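Local coordinates for transcriptional protein SWT1 (Saccharomyces cerevisiae, PDB 4PQZ) that takes part in transcription, probably as an activator, and has RNA endonuclease activity, its C-terminal piece being an all-helical HEPN-like domain, at residues F35-Q40 / K118-L122; V42-V46 / F128-W132. One frame throughout, in Å; residues are numbered along the deposited sequence.

Contact 1. Residues F35-Q40 / K118-L122; sequences FDKVSQ and KPTNL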
ATOM      1  N   PHE A  35      15.906 -14.927   5.898  1.00115.76           N
ATOM      2  CA  PHE A  35      14.978 -14.216   5.026  1.00 94.71           C
ATOM      3  C   PHE A  35      13.581 -13.910   5.583  1.00 97.59           C
ATOM      4  O   PHE A  35      13.078 -12.798   5.417  1.00 78.84           O
ATOM      5  CB  PHE A  35      14.873 -14.957   3.692  1.00 85.35           C
ATOM      6  CG  PHE A  35      13.976 -14.293   2.706  1.00 79.28           C
ATOM      7  CD1 PHE A  35      12.650 -14.684   2.588  1.00 81.49           C
ATOM      8  CD2 PHE A  35      14.449 -13.270   1.903  1.00 67.68           C
ATOM      9  CE1 PHE A  35      11.813 -14.065   1.676  1.00 71.58           C
ATOM     10  CE2 PHE A  35      13.611 -12.647   0.984  1.00 62.71           C
ATOM     11  CZ  PHE A  35      12.299 -13.041   0.875  1.00 58.08           C
ATOM     12  N   ASP A  36      12.962 -14.887   6.240  1.00120.21           N
ATOM     13  CA  ASP A  36      11.518 -14.840   6.511  1.00119.52           C
ATOM     14  C   ASP A  36      11.043 -13.797   7.530  1.00109.90           C
ATOM     15  O   ASP A  36       9.920 -13.304   7.422  1.00109.86           O
ATOM     16  CB  ASP A  36      10.981 -16.231   6.886  1.00129.19           C
ATOM     17  CG  ASP A  36      11.033 -17.212   5.726  1.00133.67           C
ATOM     18  OD1 ASP A  36      11.900 -17.048   4.843  1.00136.32           O
ATOM     19  OD2 ASP A  36      10.209 -18.148   5.699  1.00134.61           O
ATOM     20  N   LYS A  37      11.876 -13.471   8.516  1.00 96.01           N
ATOM     21  CA  LYS A  37      11.468 -12.541   9.569  1.00 96.92           C
ATOM     22  C   LYS A  37      11.284 -11.151   8.995  1.00 90.77           C
ATOM     23  O   LYS A  37      10.350 -10.438   9.353  1.00 96.82           O
ATOM     24  CB  LYS A  37      12.495 -12.495  10.703  1.00103.79           C
ATOM     25  CG  LYS A  37      12.199 -11.457  11.789  1.00105.65           C
ATOM     26  CD  LYS A  37      11.197 -11.964  12.820  1.00113.68           C
ATOM     27  CE  LYS A  37      10.984 -10.945  13.933  1.00118.83           C
ATOM     28  NZ  LYS A  37      10.297  -9.717  13.437  1.00118.02           N
ATOM     29  N   VAL A  38      12.190 -10.776   8.103  1.00 78.69           N
ATOM     30  CA  VAL A  38      12.094  -9.497   7.425  1.00 75.44           C
ATOM     31  C   VAL A  38      11.125  -9.573   6.229  1.00 65.45           C
ATOM     32  O   VAL A  38      10.663  -8.554   5.741  1.00 60.15           O
ATOM     33  CB  VAL A  38      13.492  -9.000   6.996  1.00 77.91           C
ATOM     34  CG1 VAL A  38      13.418  -7.637   6.335  1.00 87.89           C
ATOM     35  CG2 VAL A  38      14.415  -8.937   8.200  1.00 76.16           C
ATOM     36  N   SER A  39      10.810 -10.779   5.771  1.00 80.20           N
ATOM     37  CA  SER A  39       9.782 -10.946   4.740  1.00 86.65           C
ATOM     38  C   SER A  39       8.401 -10.561   5.269  1.00 80.16           C
ATOM     39  O   SER A  39       7.722  -9.707   4.694  1.00 72.66           O
ATOM     40  CB  SER A  39       9.742 -12.380   4.215  1.00 97.54           C
ATOM     41  OG  SER A  39       8.850 -12.492   3.114  1.00100.32           O
ATOM     42  N   GLN A  40       7.984 -11.200   6.360  1.00 74.92           N
ATOM     43  CA  GLN A  40       6.705 -10.876   6.982  1.00 76.54           C
ATOM     44  C   GLN A  40       6.706  -9.466   7.581  1.00 85.99           C
ATOM     45  O   GLN A  40       5.686  -8.779   7.557  1.00 90.88           O
ATOM     46  CB  GLN A  40       6.330 -11.914   8.037  1.00 83.25           C
ATOM     47  CG  GLN A  40       4.904 -11.775   8.518  1.00 88.49           C
ATOM     48  CD  GLN A  40       4.518 -12.830   9.514  1.00 94.46           C
ATOM     49  OE1 GLN A  40       5.236 -13.811   9.701  1.00 96.10           O
ATOM     50  NE2 GLN A  40       3.375 -12.641  10.167  1.00 94.08           N
ATOM     51  N   LYS A 118       2.919 -12.467   0.434  1.00 58.87           N
ATOM     52  CA  LYS A 118       4.211 -12.443   1.113  1.00 66.43           C
ATOM     53  C   LYS A 118       5.319 -12.949   0.203  1.00 68.68           C
ATOM     54  O   LYS A 118       5.233 -14.062  -0.321  1.00 67.22           O
ATOM     55  CB  LYS A 118       4.175 -13.280   2.390  1.00 70.07           C
ATOM     56  CG  LYS A 118       5.347 -12.992   3.324  1.00 77.11           C
ATOM     57  CD  LYS A 118       5.389 -13.945   4.517  1.00 81.84           C
ATOM     58  CE  LYS A 118       6.433 -15.037   4.305  1.00 86.97           C
ATOM     59  NZ  LYS A 118       7.139 -15.379   5.579  1.00 93.25           N
ATOM     60  N   PRO A 119       6.357 -12.121  -0.002  1.00 69.17           N
ATOM     61  CA  PRO A 119       7.503 -12.491  -0.838  1.00 73.58           C
ATOM     62  C   PRO A 119       8.230 -13.750  -0.349  1.00 82.18           C
ATOM     63  O   PRO A 119       8.548 -13.867   0.839  1.00 80.49           O
ATOM     64  CB  PRO A 119       8.410 -11.264  -0.727  1.00 52.77           C
ATOM     65  CG  PRO A 119       7.484 -10.141  -0.467  1.00 49.00           C
ATOM     66  CD  PRO A 119       6.440 -10.714   0.436  1.00 53.71           C
ATOM     67  N   THR A 120       8.485 -14.678  -1.271  1.00 82.38           N
ATOM     68  CA  THR A 120       9.177 -15.924  -0.949  1.00 77.03           C
ATOM     69  C   THR A 120      10.642 -15.920  -1.388  1.00 75.34           C
ATOM     70  O   THR A 120      11.391 -16.840  -1.064  1.00 76.92           O
ATOM     71  CB  THR A 120       8.464 -17.157  -1.552  1.00 71.65           C
ATOM     72  OG1 THR A 120       8.413 -17.042  -2.982  1.00 72.04           O
ATOM     73  CG2 THR A 120       7.054 -17.274  -1.000  1.00 66.41           C
ATOM     74  N   ASN A 121      11.048 -14.887  -2.122  1.00 76.47           N
ATOM     75  CA  ASN A 121      12.456 -14.716  -2.497  1.00 77.83           C
ATOM     76  C   ASN A 121      12.886 -13.249  -2.499  1.00 76.15           C
ATOM     77  O   ASN A 121      12.047 -12.354  -2.363  1.00 69.04           O
ATOM     78  CB  ASN A 121      12.762 -15.379  -3.846  1.00 76.39           C
ATOM     79  CG  ASN A 121      11.901 -14.846  -4.980  1.00 71.85           C
ATOM     80  OD1 ASN A 121      12.054 -13.707  -5.403  1.00 70.26           O
ATOM     81  ND2 ASN A 121      11.008 -15.686  -5.493  1.00 73.66           N
ATOM     82  N   LEU A 122      14.186 -13.000  -2.649  1.00 64.39           N
ATOM     83  CA  LEU A 122      14.713 -11.639  -2.520  1.00 61.03           C
ATOM     84  C   LEU A 122      14.268 -10.741  -3.660  1.00 49.28           C
ATOM     85  O   LEU A 122      13.933  -9.573  -3.451  1.00 55.46           O
ATOM     86  CB  LEU A 122      16.251 -11.623  -2.405  1.00 75.35           C
ATOM     87  CG  LEU A 122      16.848 -10.226  -2.143  1.00 79.53           C
ATOM     88  CD1 LEU A 122      16.385  -9.680  -0.791  1.00 83.22           C
ATOM     89  CD2 LEU A 122      18.388 -10.194  -2.248  1.00 66.11           C
TER
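Ser39 and Pro119 make the hydrogen bond that ties the N-terminal part of helix 35-62 to the loop 118-122. The hydroxyl OG of Ser39 donates to the carbonyl O of Pro119 over 2.7 Å, lying in the carbonyl plane on a lone pair with a C=O...OG angle of 143°. Serine suits this buried place: its short side chain, with OG anti to the backbone N (chi1 -173°), reaches the loop and gives the Pro119 carbonyl a donor.

The same carbonyl also meets an aromatic edge, since Phe35 CE1 lies 3.4 Å from Pro119 O, near the plane of the ring. The ring reaches along the loop to the first residue of helix 122-139, obliquely, with CZ 3.3 Å from Asn121 O and CE2 3.7 Å from Leu122 N. In this HEPN-like helical domain, the loop leads directly into helix 122-139; Asn121 is its N-cap, OD1 accepting from the backbone N of Asp124. A broad, flat ring can meet several loop atoms at once and still touch Leu125 on that helix.

Packing of a different kind comes from Lys118, whose long methylene chain runs past Ser39, CG being 3.5 Å from OG, and whose CD lies 4.2 Å from Gln40 CB. Bent at chi3 and chi4, the chain carries its charge towards Asp36, NZ stopping 4.1 Å from OD2, beyond salt-bridge range but near enough for a probable weak attraction.

Contact 2. Residues V42-V46 / F128-W132; sequences VFEQV and FEQFW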
ATOM      1  N   VAL A  42       8.231  -6.607   6.529  1.00 70.59           N
ATOM      2  CA  VAL A  42       7.893  -5.637   5.487  1.00 66.24           C
ATOM      3  C   VAL A  42       6.457  -5.830   5.004  1.00 63.81           C
ATOM      4  O   VAL A  42       5.670  -4.887   4.978  1.00 62.52           O
ATOM      5  CB  VAL A  42       8.842  -5.764   4.280  1.00 63.63           C
ATOM      6  CG1 VAL A  42       8.393  -4.858   3.128  1.00 40.87           C
ATOM      7  CG2 VAL A  42      10.289  -5.480   4.708  1.00 53.87           C
ATOM      8  N   PHE A  43       6.134  -7.065   4.626  1.00 68.92           N
ATOM      9  CA  PHE A  43       4.806  -7.433   4.124  1.00 70.21           C
ATOM     10  C   PHE A  43       3.683  -6.969   5.054  1.00 77.28           C
ATOM     11  O   PHE A  43       2.749  -6.296   4.612  1.00 78.92           O
ATOM     12  CB  PHE A  43       4.730  -8.950   3.879  1.00 74.39           C
ATOM     13  CG  PHE A  43       3.366  -9.447   3.455  1.00 59.74           C
ATOM     14  CD1 PHE A  43       2.823  -9.075   2.239  1.00 55.57           C
ATOM     15  CD2 PHE A  43       2.644 -10.308   4.268  1.00 62.34           C
ATOM     16  CE1 PHE A  43       1.569  -9.532   1.850  1.00 65.22           C
ATOM     17  CE2 PHE A  43       1.388 -10.773   3.890  1.00 65.42           C
ATOM     18  CZ  PHE A  43       0.851 -10.386   2.681  1.00 59.84           C
ATOM     19  N   GLU A  44       3.787  -7.301   6.340  1.00 83.11           N
ATOM     20  CA  GLU A  44       2.738  -6.947   7.291  1.00 90.86           C
ATOM     21  C   GLU A  44       2.697  -5.450   7.608  1.00 84.44           C
ATOM     22  O   GLU A  44       1.638  -4.914   7.936  1.00 86.68           O
ATOM     23  CB  GLU A  44       2.843  -7.778   8.577  1.00102.81           C
ATOM     24  CG  GLU A  44       2.560  -9.272   8.378  1.00117.51           C
ATOM     25  CD  GLU A  44       1.094  -9.598   8.084  1.00122.46           C
ATOM     26  OE1 GLU A  44       0.207  -8.881   8.595  1.00130.07           O
ATOM     27  OE2 GLU A  44       0.830 -10.575   7.343  1.00116.56           O
ATOM     28  N   GLN A  45       3.838  -4.774   7.500  1.00 67.05           N
ATOM     29  CA  GLN A  45       3.857  -3.326   7.705  1.00 64.44           C
ATOM     30  C   GLN A  45       3.353  -2.564   6.480  1.00 59.13           C
ATOM     31  O   GLN A  45       2.576  -1.615   6.611  1.00 63.83           O
ATOM     32  CB  GLN A  45       5.243  -2.833   8.116  1.00 67.32           C
ATOM     33  CG  GLN A  45       5.570  -3.051   9.596  1.00 70.12           C
ATOM     34  CD  GLN A  45       7.022  -2.744   9.915  1.00 76.61           C
ATOM     35  OE1 GLN A  45       7.724  -2.104   9.129  1.00 75.47           O
ATOM     36  NE2 GLN A  45       7.483  -3.207  11.069  1.00 88.61           N
ATOM     37  N   VAL A  46       3.796  -2.979   5.293  1.00 58.08           N
ATOM     38  CA  VAL A  46       3.251  -2.454   4.036  1.00 60.23           C
ATOM     39  C   VAL A  46       1.719  -2.570   4.001  1.00 57.99           C
ATOM     40  O   VAL A  46       1.029  -1.600   3.676  1.00 47.97           O
ATOM     41  CB  VAL A  46       3.849  -3.170   2.809  1.00 63.46           C
ATOM     42  CG1 VAL A  46       3.098  -2.779   1.544  1.00 55.01           C
ATOM     43  CG2 VAL A  46       5.335  -2.849   2.687  1.00 67.17           C
ATOM     44  N   PHE A 128       8.161  -6.272  -4.538  1.00 52.65           N
ATOM     45  CA  PHE A 128       7.047  -5.948  -3.664  1.00 45.28           C
ATOM     46  C   PHE A 128       7.244  -4.581  -3.028  1.00 47.98           C
ATOM     47  O   PHE A 128       6.411  -3.685  -3.189  1.00 53.69           O
ATOM     48  CB  PHE A 128       6.889  -7.026  -2.572  1.00 39.30           C
ATOM     49  CG  PHE A 128       5.731  -6.781  -1.638  1.00 51.00           C
ATOM     50  CD1 PHE A 128       4.446  -7.177  -1.988  1.00 47.28           C
ATOM     51  CD2 PHE A 128       5.925  -6.141  -0.412  1.00 47.43           C
ATOM     52  CE1 PHE A 128       3.363  -6.943  -1.124  1.00 46.25           C
ATOM     53  CE2 PHE A 128       4.860  -5.901   0.445  1.00 53.58           C
ATOM     54  CZ  PHE A 128       3.578  -6.309   0.090  1.00 61.97           C
ATOM     55  N   GLU A 129       8.350  -4.437  -2.301  1.00 52.61           N
ATOM     56  CA  GLU A 129       8.657  -3.204  -1.591  1.00 54.26           C
ATOM     57  C   GLU A 129       8.774  -2.001  -2.518  1.00 57.77           C
ATOM     58  O   GLU A 129       8.242  -0.942  -2.197  1.00 47.22           O
ATOM     59  CB  GLU A 129       9.918  -3.359  -0.734  1.00 57.13           C
ATOM     60  CG  GLU A 129      10.173  -2.206   0.241  1.00 60.46           C
ATOM     61  CD  GLU A 129      10.828  -0.985  -0.414  1.00 60.54           C
ATOM     62  OE1 GLU A 129      10.655   0.136   0.113  1.00 57.85           O
ATOM     63  OE2 GLU A 129      11.514  -1.145  -1.452  1.00 53.99           O
ATOM     64  N   GLN A 130       9.460  -2.147  -3.655  1.00 57.69           N
ATOM     65  CA  GLN A 130       9.584  -1.021  -4.594  1.00 50.82           C
ATOM     66  C   GLN A 130       8.242  -0.545  -5.151  1.00 46.59           C
ATOM     67  O   GLN A 130       8.035   0.651  -5.339  1.00 41.45           O
ATOM     68  CB  GLN A 130      10.552  -1.314  -5.755  1.00 34.23           C
ATOM     69  CG  GLN A 130      12.055  -1.350  -5.345  1.00 51.05           C
ATOM     70  CD  GLN A 130      12.639   0.016  -4.978  1.00 60.28           C
ATOM     71  OE1 GLN A 130      13.087   0.765  -5.851  1.00 66.77           O
ATOM     72  NE2 GLN A 130      12.667   0.333  -3.677  1.00 52.29           N
ATOM     73  N   PHE A 131       7.331  -1.468  -5.433  1.00 42.63           N
ATOM     74  CA  PHE A 131       6.061  -1.070  -6.045  1.00 43.88           C
ATOM     75  C   PHE A 131       5.264  -0.258  -5.032  1.00 47.02           C
ATOM     76  O   PHE A 131       4.769   0.841  -5.328  1.00 38.41           O
ATOM     77  CB  PHE A 131       5.263  -2.293  -6.507  1.00 41.83           C
ATOM     78  CG  PHE A 131       3.856  -1.976  -6.939  1.00 48.44           C
ATOM     79  CD1 PHE A 131       3.598  -1.513  -8.224  1.00 43.67           C
ATOM     80  CD2 PHE A 131       2.790  -2.152  -6.066  1.00 45.82           C
ATOM     81  CE1 PHE A 131       2.309  -1.220  -8.622  1.00 40.74           C
ATOM     82  CE2 PHE A 131       1.493  -1.868  -6.457  1.00 37.15           C
ATOM     83  CZ  PHE A 131       1.257  -1.398  -7.731  1.00 40.34           C
ATOM     84  N   TRP A 132       5.186  -0.804  -3.822  1.00 35.58           N
ATOM     85  CA  TRP A 132       4.356  -0.234  -2.766  1.00 50.31           C
ATOM     86  C   TRP A 132       4.909   1.050  -2.152  1.00 46.32           C
ATOM     87  O   TRP A 132       4.148   1.869  -1.659  1.00 44.54           O
ATOM     88  CB  TRP A 132       4.075  -1.285  -1.692  1.00 52.84           C
ATOM     89  CG  TRP A 132       3.055  -2.258  -2.173  1.00 50.95           C
ATOM     90  CD1 TRP A 132       3.238  -3.587  -2.455  1.00 59.18           C
ATOM     91  CD2 TRP A 132       1.694  -1.964  -2.490  1.00 52.00           C
ATOM     92  NE1 TRP A 132       2.058  -4.142  -2.906  1.00 53.88           N
ATOM     93  CE2 TRP A 132       1.098  -3.165  -2.934  1.00 61.33           C
ATOM     94  CE3 TRP A 132       0.919  -0.801  -2.432  1.00 46.56           C
ATOM     95  CZ2 TRP A 132      -0.242  -3.231  -3.311  1.00 45.36           C
ATOM     96  CZ3 TRP A 132      -0.411  -0.873  -2.808  1.00 44.08           C
ATOM     97  CH2 TRP A 132      -0.978  -2.081  -3.245  1.00 44.73           C
TER
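Phe128 and Val46 point at each other from opposite directions, filling the space between helices 35-62 and 122-139. Phe128 swings its ring away from its backbone N (chi1 -179°) and across the gap until CE2 lies 3.7 Å from Val46 CG1; Val46 CB and CG2 are close to the same ring atom. With the axes of the two short segments 11.0 Å apart, a long, flat side chain suits the span; the segments run nearly parallel, at 18°.

Phe43 meets Phe128 at about a right angle in side-chain direction, but the rings themselves are oblique, their planes at 55° and centroids 5.7 Å apart. Phe128 CZ arrives at the edge of the Phe43 ring, 3.6 Å from CD1. On its own helix, Phe128 has Trp132 CD1 3.6 Å above the centre of one face. Val46 CG1 bridges the two aromatic residues, also lying 3.7 Å from Trp132 CB. Beta-branched valine turns CB and both methyls to the Phe128 ring, and CG1 also to Trp132. Were Phe128 replaced by an alanine, a gap would probably open between the helices, leaving Val46, Phe43 and Trp132 without their shared partner.

Ile79 of helix 79-88 touches Phe43, Phe128 and Trp132, so a third helix joins this part of the domain core. The indole NE1 of Trp132 is hydrogen-bonded to Leu115 O, which satisfies the polar edge of an otherwise apolar group. Across the two segments the contact is apolar, so its stability probably comes from close packing and exclusion of water, and from fit of shape more than from directional bonds.

In the fold
Both contacts join helix 35-62 to the same later part of the chain, contact 1 through the loop 118-122 and contact 2 through helix 122-139, into which that loop runs. Their centres are 10 Å apart and they touch directly: Pro119 CG packs 3.8 Å from Phe128 CB, and Lys118 N lies 3.5 Å from Phe43 CE1. Contact 1 is partly buried, its centre about 17 Å from the centre of the chain, whereas contact 2 is buried, about 7 Å from that centre. The pairing therefore passes from a polar and mixed junction near the N-terminal part of helix 35-62 to an apolar one within the helical domain.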